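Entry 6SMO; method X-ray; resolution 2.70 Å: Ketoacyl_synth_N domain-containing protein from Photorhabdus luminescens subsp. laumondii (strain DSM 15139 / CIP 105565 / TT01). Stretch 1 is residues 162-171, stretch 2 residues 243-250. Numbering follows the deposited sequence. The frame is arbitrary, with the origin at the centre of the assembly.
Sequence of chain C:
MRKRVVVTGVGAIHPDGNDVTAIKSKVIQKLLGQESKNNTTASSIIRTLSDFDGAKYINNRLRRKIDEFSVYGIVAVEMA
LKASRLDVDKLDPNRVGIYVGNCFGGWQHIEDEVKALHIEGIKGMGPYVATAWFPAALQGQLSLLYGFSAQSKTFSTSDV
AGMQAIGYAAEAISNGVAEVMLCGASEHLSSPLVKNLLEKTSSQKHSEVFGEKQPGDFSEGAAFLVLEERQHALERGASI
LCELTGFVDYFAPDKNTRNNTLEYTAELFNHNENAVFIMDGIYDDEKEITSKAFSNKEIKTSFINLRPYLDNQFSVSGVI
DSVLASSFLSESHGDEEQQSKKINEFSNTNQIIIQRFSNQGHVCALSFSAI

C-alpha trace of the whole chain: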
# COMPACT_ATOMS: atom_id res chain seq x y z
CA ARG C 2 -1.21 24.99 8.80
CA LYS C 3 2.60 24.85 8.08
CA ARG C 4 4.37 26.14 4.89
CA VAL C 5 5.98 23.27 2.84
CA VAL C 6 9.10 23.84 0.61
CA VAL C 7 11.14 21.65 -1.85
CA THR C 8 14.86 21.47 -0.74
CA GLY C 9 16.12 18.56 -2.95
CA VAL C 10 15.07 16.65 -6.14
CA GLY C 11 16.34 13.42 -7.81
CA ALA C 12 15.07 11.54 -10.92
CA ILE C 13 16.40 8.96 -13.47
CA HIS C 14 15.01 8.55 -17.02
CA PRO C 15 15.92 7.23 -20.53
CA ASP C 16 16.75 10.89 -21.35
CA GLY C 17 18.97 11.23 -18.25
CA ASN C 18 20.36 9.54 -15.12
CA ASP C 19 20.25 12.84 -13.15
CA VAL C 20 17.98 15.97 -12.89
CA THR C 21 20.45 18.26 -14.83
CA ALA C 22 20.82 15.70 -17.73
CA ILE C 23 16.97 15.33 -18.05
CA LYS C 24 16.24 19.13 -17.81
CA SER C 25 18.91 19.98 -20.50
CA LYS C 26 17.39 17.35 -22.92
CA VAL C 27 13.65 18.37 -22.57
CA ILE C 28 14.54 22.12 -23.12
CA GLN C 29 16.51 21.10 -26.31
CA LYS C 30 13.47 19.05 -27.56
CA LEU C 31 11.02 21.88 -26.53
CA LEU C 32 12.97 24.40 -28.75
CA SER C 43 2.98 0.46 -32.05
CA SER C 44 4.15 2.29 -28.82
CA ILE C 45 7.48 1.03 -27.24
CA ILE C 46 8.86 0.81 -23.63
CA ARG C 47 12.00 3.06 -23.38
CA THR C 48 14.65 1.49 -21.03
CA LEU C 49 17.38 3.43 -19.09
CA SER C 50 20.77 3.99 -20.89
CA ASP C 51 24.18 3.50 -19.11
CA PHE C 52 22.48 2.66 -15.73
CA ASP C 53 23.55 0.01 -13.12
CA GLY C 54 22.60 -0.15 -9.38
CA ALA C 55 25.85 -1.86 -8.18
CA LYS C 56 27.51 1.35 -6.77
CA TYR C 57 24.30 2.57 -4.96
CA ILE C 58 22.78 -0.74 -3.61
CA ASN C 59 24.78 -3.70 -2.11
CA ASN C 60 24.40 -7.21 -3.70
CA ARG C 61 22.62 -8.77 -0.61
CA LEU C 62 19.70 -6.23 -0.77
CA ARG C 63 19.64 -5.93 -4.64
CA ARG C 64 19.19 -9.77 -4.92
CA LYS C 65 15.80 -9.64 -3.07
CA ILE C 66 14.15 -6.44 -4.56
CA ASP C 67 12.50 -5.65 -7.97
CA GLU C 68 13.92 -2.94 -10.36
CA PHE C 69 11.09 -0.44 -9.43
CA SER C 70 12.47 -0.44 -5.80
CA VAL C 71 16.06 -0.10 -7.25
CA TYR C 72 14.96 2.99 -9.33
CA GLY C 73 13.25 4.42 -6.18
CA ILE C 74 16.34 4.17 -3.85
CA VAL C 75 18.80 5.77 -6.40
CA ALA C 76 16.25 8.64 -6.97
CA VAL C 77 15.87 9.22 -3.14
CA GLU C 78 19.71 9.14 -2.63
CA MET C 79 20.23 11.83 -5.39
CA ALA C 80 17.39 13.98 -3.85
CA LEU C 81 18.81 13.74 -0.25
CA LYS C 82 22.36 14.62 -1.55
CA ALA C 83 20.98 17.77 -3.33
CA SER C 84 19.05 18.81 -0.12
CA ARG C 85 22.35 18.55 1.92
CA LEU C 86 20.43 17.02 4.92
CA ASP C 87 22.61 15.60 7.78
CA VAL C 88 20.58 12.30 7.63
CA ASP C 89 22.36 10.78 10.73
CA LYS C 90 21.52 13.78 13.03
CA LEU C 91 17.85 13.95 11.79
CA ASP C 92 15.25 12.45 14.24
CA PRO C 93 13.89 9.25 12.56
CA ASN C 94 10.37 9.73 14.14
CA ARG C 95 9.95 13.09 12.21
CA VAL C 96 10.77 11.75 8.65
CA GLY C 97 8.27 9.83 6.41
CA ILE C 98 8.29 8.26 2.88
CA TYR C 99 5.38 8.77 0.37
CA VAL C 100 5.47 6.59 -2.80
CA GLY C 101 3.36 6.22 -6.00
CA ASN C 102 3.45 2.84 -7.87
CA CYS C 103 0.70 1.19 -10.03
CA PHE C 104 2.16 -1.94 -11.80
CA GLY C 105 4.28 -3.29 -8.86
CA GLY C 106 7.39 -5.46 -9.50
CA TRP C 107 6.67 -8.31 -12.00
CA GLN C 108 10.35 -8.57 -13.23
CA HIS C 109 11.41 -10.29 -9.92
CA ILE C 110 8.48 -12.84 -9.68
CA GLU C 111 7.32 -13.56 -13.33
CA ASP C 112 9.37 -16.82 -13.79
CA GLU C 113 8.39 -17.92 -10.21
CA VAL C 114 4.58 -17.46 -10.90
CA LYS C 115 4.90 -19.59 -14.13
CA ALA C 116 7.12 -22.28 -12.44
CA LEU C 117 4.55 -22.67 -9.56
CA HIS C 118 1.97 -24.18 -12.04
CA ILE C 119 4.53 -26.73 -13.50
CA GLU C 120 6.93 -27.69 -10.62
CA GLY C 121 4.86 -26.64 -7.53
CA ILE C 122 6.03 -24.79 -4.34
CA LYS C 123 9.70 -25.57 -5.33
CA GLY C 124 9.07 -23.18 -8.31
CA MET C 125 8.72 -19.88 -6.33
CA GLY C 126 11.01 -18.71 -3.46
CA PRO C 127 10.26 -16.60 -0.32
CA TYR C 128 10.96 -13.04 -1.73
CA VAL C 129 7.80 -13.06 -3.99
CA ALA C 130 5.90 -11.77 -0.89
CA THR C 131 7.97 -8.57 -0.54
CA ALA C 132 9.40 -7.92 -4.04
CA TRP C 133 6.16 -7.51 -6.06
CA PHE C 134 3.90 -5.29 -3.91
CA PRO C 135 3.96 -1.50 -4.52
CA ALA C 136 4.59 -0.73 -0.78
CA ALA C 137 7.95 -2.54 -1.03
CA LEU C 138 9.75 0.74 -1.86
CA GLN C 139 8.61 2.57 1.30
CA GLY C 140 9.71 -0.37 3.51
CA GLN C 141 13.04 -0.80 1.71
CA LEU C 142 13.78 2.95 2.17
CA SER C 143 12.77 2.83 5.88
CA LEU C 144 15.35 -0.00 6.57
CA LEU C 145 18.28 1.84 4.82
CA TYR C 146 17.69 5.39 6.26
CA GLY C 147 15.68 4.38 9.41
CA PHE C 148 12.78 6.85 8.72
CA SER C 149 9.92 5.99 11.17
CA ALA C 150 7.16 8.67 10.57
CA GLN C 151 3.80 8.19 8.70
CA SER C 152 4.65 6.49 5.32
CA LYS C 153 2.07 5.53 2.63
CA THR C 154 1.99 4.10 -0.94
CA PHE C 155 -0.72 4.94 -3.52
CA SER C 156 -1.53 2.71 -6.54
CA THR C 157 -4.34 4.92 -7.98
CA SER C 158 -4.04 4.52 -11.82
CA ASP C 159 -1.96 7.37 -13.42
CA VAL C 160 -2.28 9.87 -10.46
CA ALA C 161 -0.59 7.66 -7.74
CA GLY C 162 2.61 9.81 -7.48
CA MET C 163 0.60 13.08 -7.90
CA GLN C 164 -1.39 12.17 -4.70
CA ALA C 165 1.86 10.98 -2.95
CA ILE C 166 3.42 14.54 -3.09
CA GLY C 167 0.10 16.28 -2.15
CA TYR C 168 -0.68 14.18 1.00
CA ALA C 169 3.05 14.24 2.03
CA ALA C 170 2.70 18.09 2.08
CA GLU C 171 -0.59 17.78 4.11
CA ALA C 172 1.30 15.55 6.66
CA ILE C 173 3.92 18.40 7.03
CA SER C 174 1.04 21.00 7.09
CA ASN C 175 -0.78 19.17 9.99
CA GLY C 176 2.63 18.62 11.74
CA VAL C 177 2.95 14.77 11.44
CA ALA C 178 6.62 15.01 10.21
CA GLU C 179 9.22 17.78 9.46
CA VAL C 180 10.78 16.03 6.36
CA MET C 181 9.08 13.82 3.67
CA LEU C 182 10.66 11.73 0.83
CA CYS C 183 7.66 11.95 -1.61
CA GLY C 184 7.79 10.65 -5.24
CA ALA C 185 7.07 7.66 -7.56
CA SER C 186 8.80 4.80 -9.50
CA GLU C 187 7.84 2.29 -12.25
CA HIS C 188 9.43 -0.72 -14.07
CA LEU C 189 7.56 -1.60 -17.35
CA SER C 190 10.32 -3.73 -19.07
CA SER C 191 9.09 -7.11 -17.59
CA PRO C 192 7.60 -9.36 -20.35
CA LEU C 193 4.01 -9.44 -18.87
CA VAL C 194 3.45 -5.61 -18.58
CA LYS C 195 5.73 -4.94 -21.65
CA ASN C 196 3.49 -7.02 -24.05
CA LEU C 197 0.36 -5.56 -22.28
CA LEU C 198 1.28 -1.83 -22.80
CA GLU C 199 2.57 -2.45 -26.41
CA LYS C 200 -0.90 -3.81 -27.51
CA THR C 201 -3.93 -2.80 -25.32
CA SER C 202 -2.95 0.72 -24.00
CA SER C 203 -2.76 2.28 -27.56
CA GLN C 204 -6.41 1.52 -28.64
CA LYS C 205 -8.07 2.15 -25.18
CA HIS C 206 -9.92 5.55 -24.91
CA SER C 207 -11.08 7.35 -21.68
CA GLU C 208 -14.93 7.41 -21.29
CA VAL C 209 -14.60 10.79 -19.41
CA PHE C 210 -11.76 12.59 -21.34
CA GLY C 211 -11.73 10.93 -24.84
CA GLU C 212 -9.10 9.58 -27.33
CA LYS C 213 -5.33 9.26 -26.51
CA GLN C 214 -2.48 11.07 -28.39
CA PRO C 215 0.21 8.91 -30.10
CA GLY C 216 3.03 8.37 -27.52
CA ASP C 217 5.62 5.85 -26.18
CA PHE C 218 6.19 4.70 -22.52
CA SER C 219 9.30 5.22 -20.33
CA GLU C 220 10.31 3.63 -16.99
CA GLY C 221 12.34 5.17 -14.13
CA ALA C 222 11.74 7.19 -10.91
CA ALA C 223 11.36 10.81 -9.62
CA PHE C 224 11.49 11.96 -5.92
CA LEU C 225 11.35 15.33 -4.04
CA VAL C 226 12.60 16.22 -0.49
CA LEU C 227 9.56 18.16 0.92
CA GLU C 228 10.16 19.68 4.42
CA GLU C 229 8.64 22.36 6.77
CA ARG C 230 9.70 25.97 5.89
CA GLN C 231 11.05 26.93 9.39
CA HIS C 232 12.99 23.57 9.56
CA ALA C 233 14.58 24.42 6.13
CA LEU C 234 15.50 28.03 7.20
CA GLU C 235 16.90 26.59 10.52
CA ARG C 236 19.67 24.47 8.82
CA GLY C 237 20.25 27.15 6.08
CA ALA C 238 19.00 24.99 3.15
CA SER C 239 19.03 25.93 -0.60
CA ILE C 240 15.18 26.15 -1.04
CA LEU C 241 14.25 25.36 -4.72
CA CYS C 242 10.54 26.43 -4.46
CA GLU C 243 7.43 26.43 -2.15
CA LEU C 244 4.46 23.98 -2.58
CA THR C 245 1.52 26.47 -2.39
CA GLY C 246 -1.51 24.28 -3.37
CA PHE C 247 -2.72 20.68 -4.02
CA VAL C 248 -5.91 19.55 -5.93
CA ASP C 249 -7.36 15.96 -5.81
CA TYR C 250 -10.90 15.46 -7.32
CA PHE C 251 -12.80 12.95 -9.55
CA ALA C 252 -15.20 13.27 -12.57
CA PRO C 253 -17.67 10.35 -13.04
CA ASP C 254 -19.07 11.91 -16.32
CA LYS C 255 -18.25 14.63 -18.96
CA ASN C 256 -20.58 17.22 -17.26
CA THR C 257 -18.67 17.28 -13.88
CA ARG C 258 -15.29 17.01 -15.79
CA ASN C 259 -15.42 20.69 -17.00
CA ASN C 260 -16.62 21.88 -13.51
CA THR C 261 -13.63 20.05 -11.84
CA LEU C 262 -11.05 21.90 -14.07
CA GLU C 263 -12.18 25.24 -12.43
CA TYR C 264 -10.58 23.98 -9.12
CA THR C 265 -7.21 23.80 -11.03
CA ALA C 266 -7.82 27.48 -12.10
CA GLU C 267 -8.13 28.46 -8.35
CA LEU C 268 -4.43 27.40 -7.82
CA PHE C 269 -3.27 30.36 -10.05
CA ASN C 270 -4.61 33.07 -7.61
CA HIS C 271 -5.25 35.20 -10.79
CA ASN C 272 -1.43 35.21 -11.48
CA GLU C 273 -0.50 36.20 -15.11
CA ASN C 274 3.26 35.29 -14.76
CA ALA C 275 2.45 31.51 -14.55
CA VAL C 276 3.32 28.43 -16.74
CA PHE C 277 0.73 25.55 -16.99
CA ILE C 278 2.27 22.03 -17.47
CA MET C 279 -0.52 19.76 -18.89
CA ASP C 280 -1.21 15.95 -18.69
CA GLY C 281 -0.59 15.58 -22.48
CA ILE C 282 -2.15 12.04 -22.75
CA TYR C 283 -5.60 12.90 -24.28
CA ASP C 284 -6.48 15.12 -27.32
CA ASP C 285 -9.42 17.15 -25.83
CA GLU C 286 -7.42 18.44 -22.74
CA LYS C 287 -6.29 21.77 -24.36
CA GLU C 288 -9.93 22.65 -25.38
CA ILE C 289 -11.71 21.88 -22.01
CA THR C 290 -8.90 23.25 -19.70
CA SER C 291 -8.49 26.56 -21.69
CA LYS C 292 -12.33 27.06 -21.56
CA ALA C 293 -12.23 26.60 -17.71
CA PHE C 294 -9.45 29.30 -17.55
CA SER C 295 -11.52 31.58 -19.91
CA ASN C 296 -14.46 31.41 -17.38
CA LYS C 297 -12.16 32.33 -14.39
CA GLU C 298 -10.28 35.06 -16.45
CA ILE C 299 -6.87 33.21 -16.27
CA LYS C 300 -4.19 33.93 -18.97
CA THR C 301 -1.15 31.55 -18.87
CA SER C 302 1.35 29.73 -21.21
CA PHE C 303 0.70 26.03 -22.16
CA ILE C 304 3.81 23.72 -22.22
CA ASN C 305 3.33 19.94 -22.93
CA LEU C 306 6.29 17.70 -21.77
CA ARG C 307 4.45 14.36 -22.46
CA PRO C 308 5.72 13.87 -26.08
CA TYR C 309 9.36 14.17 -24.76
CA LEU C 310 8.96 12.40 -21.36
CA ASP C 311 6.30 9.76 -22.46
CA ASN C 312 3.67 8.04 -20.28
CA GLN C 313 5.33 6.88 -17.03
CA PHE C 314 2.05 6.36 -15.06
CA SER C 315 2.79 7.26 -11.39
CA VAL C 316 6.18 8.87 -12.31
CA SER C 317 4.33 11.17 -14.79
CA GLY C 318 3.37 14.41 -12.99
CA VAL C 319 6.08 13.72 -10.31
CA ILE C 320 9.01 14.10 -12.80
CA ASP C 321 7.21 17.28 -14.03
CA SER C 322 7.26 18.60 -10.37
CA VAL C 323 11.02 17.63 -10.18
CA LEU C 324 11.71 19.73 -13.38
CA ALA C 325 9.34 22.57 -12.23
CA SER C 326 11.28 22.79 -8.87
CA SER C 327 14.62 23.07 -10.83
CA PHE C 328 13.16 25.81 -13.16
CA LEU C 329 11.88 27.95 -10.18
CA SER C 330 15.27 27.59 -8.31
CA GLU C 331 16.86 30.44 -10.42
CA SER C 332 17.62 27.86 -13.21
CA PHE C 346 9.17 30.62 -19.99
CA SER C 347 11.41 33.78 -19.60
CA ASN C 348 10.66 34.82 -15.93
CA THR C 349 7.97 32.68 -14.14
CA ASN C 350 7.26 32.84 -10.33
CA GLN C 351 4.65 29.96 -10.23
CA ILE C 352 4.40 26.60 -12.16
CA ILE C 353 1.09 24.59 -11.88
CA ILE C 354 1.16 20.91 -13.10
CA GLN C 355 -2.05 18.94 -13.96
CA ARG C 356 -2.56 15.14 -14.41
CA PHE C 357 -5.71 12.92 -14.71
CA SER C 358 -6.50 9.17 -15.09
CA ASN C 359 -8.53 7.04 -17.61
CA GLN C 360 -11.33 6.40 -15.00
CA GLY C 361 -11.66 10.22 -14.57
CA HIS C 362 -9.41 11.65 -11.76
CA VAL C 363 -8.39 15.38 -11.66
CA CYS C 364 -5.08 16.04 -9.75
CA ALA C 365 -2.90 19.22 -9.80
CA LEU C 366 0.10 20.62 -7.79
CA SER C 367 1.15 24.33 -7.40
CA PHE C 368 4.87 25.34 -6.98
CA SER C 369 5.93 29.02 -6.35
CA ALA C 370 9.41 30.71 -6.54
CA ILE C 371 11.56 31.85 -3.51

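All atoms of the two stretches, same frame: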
# COMPACT_ATOMS: atom_id res chain seq x y z
N GLY C 162 1.50 8.94 -7.91
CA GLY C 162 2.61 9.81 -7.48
C GLY C 162 2.17 11.24 -7.25
O GLY C 162 2.78 11.91 -6.39
N MET C 163 1.16 11.70 -7.99
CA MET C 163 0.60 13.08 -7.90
C MET C 163 -0.07 13.26 -6.53
O MET C 163 0.05 14.35 -5.95
CB MET C 163 -0.41 13.35 -9.01
CG MET C 163 -0.53 14.81 -9.39
SD MET C 163 0.87 15.39 -10.38
CE MET C 163 0.41 17.10 -10.63
N GLN C 164 -0.75 12.21 -6.04
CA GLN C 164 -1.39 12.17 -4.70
C GLN C 164 -0.31 12.05 -3.62
O GLN C 164 -0.46 12.69 -2.56
CB GLN C 164 -2.39 11.02 -4.61
CG GLN C 164 -3.68 11.28 -5.39
CD GLN C 164 -4.66 10.14 -5.32
OE1 GLN C 164 -4.30 8.99 -5.05
NE2 GLN C 164 -5.92 10.44 -5.56
N ALA C 165 0.75 11.27 -3.88
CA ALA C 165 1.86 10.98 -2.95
C ALA C 165 2.51 12.29 -2.48
O ALA C 165 2.75 12.42 -1.26
CB ALA C 165 2.87 10.07 -3.60
N ILE C 166 2.78 13.23 -3.39
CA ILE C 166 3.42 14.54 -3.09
C ILE C 166 2.43 15.40 -2.29
O ILE C 166 2.86 16.03 -1.30
CB ILE C 166 3.88 15.26 -4.38
CG1 ILE C 166 4.85 14.41 -5.21
CG2 ILE C 166 4.50 16.62 -4.05
CD1 ILE C 166 4.96 14.85 -6.65
N GLY C 167 1.17 15.43 -2.72
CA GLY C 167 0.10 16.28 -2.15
C GLY C 167 -0.19 15.96 -0.70
O GLY C 167 -0.31 16.91 0.10
N TYR C 168 -0.30 14.67 -0.36
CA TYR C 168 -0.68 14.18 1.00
C TYR C 168 0.56 14.12 1.90
O TYR C 168 0.39 14.10 3.13
CB TYR C 168 -1.41 12.83 0.90
CG TYR C 168 -2.79 12.94 0.33
CD1 TYR C 168 -3.79 13.64 0.99
CD2 TYR C 168 -3.12 12.35 -0.88
CE1 TYR C 168 -5.07 13.76 0.47
CE2 TYR C 168 -4.39 12.46 -1.42
CZ TYR C 168 -5.37 13.16 -0.74
OH TYR C 168 -6.63 13.27 -1.26
N ALA C 169 1.77 14.09 1.31
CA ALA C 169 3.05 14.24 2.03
C ALA C 169 3.18 15.68 2.54
O ALA C 169 3.68 15.87 3.67
CB ALA C 169 4.21 13.87 1.14
N ALA C 170 2.74 16.65 1.74
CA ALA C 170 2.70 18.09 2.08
C ALA C 170 1.67 18.34 3.19
O ALA C 170 1.97 19.12 4.11
CB ALA C 170 2.40 18.92 0.85
N GLU C 171 0.51 17.68 3.11
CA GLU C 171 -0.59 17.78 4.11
C GLU C 171 -0.10 17.23 5.46
O GLU C 171 -0.49 17.81 6.50
CB GLU C 171 -1.84 17.03 3.64
CG GLU C 171 -2.92 17.95 3.10
CD GLU C 171 -3.56 18.85 4.14
OE1 GLU C 171 -3.78 20.04 3.83
OE2 GLU C 171 -3.84 18.36 5.25
N GLU C 243 8.45 26.67 -3.20
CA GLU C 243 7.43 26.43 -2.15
C GLU C 243 6.21 25.74 -2.79
O GLU C 243 5.75 26.23 -3.84
CB GLU C 243 7.01 27.75 -1.51
CG GLU C 243 6.13 27.59 -0.28
CD GLU C 243 5.70 28.88 0.39
OE1 GLU C 243 5.89 29.96 -0.21
OE2 GLU C 243 5.18 28.81 1.52
N LEU C 244 5.73 24.65 -2.19
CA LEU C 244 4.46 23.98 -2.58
C LEU C 244 3.30 24.76 -1.97
O LEU C 244 3.13 24.69 -0.73
CB LEU C 244 4.48 22.51 -2.12
CG LEU C 244 3.44 21.61 -2.78
CD1 LEU C 244 3.95 20.18 -2.89
CD2 LEU C 244 2.11 21.64 -2.04
N THR C 245 2.54 25.47 -2.80
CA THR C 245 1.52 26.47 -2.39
C THR C 245 0.12 25.85 -2.35
O THR C 245 -0.68 26.27 -1.50
CB THR C 245 1.56 27.70 -3.32
OG1 THR C 245 1.76 27.24 -4.65
CG2 THR C 245 2.66 28.67 -2.94
N GLY C 246 -0.17 24.88 -3.23
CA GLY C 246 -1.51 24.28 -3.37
C GLY C 246 -1.48 22.86 -3.90
O GLY C 246 -0.52 22.51 -4.63
N PHE C 247 -2.50 22.07 -3.55
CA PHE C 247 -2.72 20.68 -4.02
C PHE C 247 -4.22 20.47 -4.31
O PHE C 247 -5.05 20.90 -3.49
CB PHE C 247 -2.21 19.66 -2.99
CG PHE C 247 -2.56 18.23 -3.30
CD1 PHE C 247 -2.24 17.67 -4.52
CD2 PHE C 247 -3.22 17.44 -2.36
CE1 PHE C 247 -2.56 16.35 -4.81
CE2 PHE C 247 -3.54 16.12 -2.65
CZ PHE C 247 -3.21 15.58 -3.87
N VAL C 248 -4.53 19.84 -5.44
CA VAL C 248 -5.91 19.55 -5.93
C VAL C 248 -6.03 18.04 -6.18
O VAL C 248 -5.13 17.49 -6.84
CB VAL C 248 -6.23 20.38 -7.19
CG1 VAL C 248 -7.45 19.87 -7.94
CG2 VAL C 248 -6.39 21.85 -6.86
N ASP C 249 -7.09 17.42 -5.67
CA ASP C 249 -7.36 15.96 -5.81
C ASP C 249 -8.88 15.74 -5.85
O ASP C 249 -9.50 15.67 -4.77
CB ASP C 249 -6.70 15.17 -4.68
CG ASP C 249 -6.73 13.66 -4.87
OD1 ASP C 249 -7.00 13.21 -6.00
OD2 ASP C 249 -6.48 12.94 -3.88
N TYR C 250 -9.44 15.65 -7.06
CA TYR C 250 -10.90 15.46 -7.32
C TYR C 250 -11.10 14.36 -8.36
O TYR C 250 -10.10 13.85 -8.91
CB TYR C 250 -11.54 16.78 -7.76
CG TYR C 250 -11.63 17.82 -6.67
CD1 TYR C 250 -12.72 17.87 -5.81
CD2 TYR C 250 -10.62 18.75 -6.49
CE1 TYR C 250 -12.80 18.82 -4.80
CE2 TYR C 250 -10.69 19.71 -5.49
CZ TYR C 250 -11.78 19.74 -4.64
OH TYR C 250 -11.86 20.68 -3.65

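Helix 162-171 packs across strand 243-250 with their N-to-C directions 128° apart and an axis-to-axis closest approach of 8.6 Å. Three strand residues, Leu244, Phe247 and Asp249, direct their CA-to-CB bonds toward the helix; the step of three between the first two spans Thr245, whose phi/psi of -96/-33 departs from extended values. In all, 378 Å² is buried between the two segments, and Phe247 contributes the largest share, 96 Å².

The aromatic contacts centre on Phe247. Its t rotamer (chi1 172°) lays the ring against the helix backbone at Gly167, where the CA atoms of the two residues are 5.6 Å apart. Gly167 CA sits 3.4 Å from the centroid of the Phe247 ring and 7° off its normal, a CH-pi contact made almost squarely over the face. Glycine suits this position because a CB would point toward the strand: an ideal CB on Gly167 would lie 2.3 Å from Phe247 CZ, a clear clash. The same ring directs its edge toward the face of Tyr168, with centroids 5.3 Å apart and planes at 79°; the closest atoms are Tyr168 CE2 and Phe247 CE2, at 4.0 Å. Phe247 CE1 also approaches the backbone atom Met163 O to 3.5 Å, so the ring borders the preceding helical turn as well.

The polar contacts gather at Asp249, whose carboxylate receives two hydrogen bonds from the helix. Gln164 NE2 donates to Asp249 OD1 at 3.0 Å with an N-H...acceptor angle of 169°, close to linear, and Tyr168 OH donates to Asp249 OD2 at 2.6 Å. Both donors start from CA-to-CB bonds directed sideways, yet their m rotamers (chi1 -73° for Gln164, -71° for Tyr168) and long side chains bring the polar ends to the strand. One turn apart, they converge on a single acidic group. Because Asp249 is buried, these donors help compensate its carboxylate for lost solvent. Tyr168 thus serves two purposes: its ring face receives Phe247, while its hydroxyl reaches Asp249 OD2 near the ring plane.

Apolar side-chain packing closes the other end of the contact. Leu244 CD1 lies 3.8 Å from Ile166 CG2, and Leu244 CD2 lies 4.0 Å from Ala170 CB, so the leucine packs against two residues one helical turn apart, with Leu244 CD1 also 4.2 Å from Ala170 CB. Ala170 directs its CB toward the strand, and its small methyl meets Leu244 where the CA atoms of the pair are 7.7 Å apart.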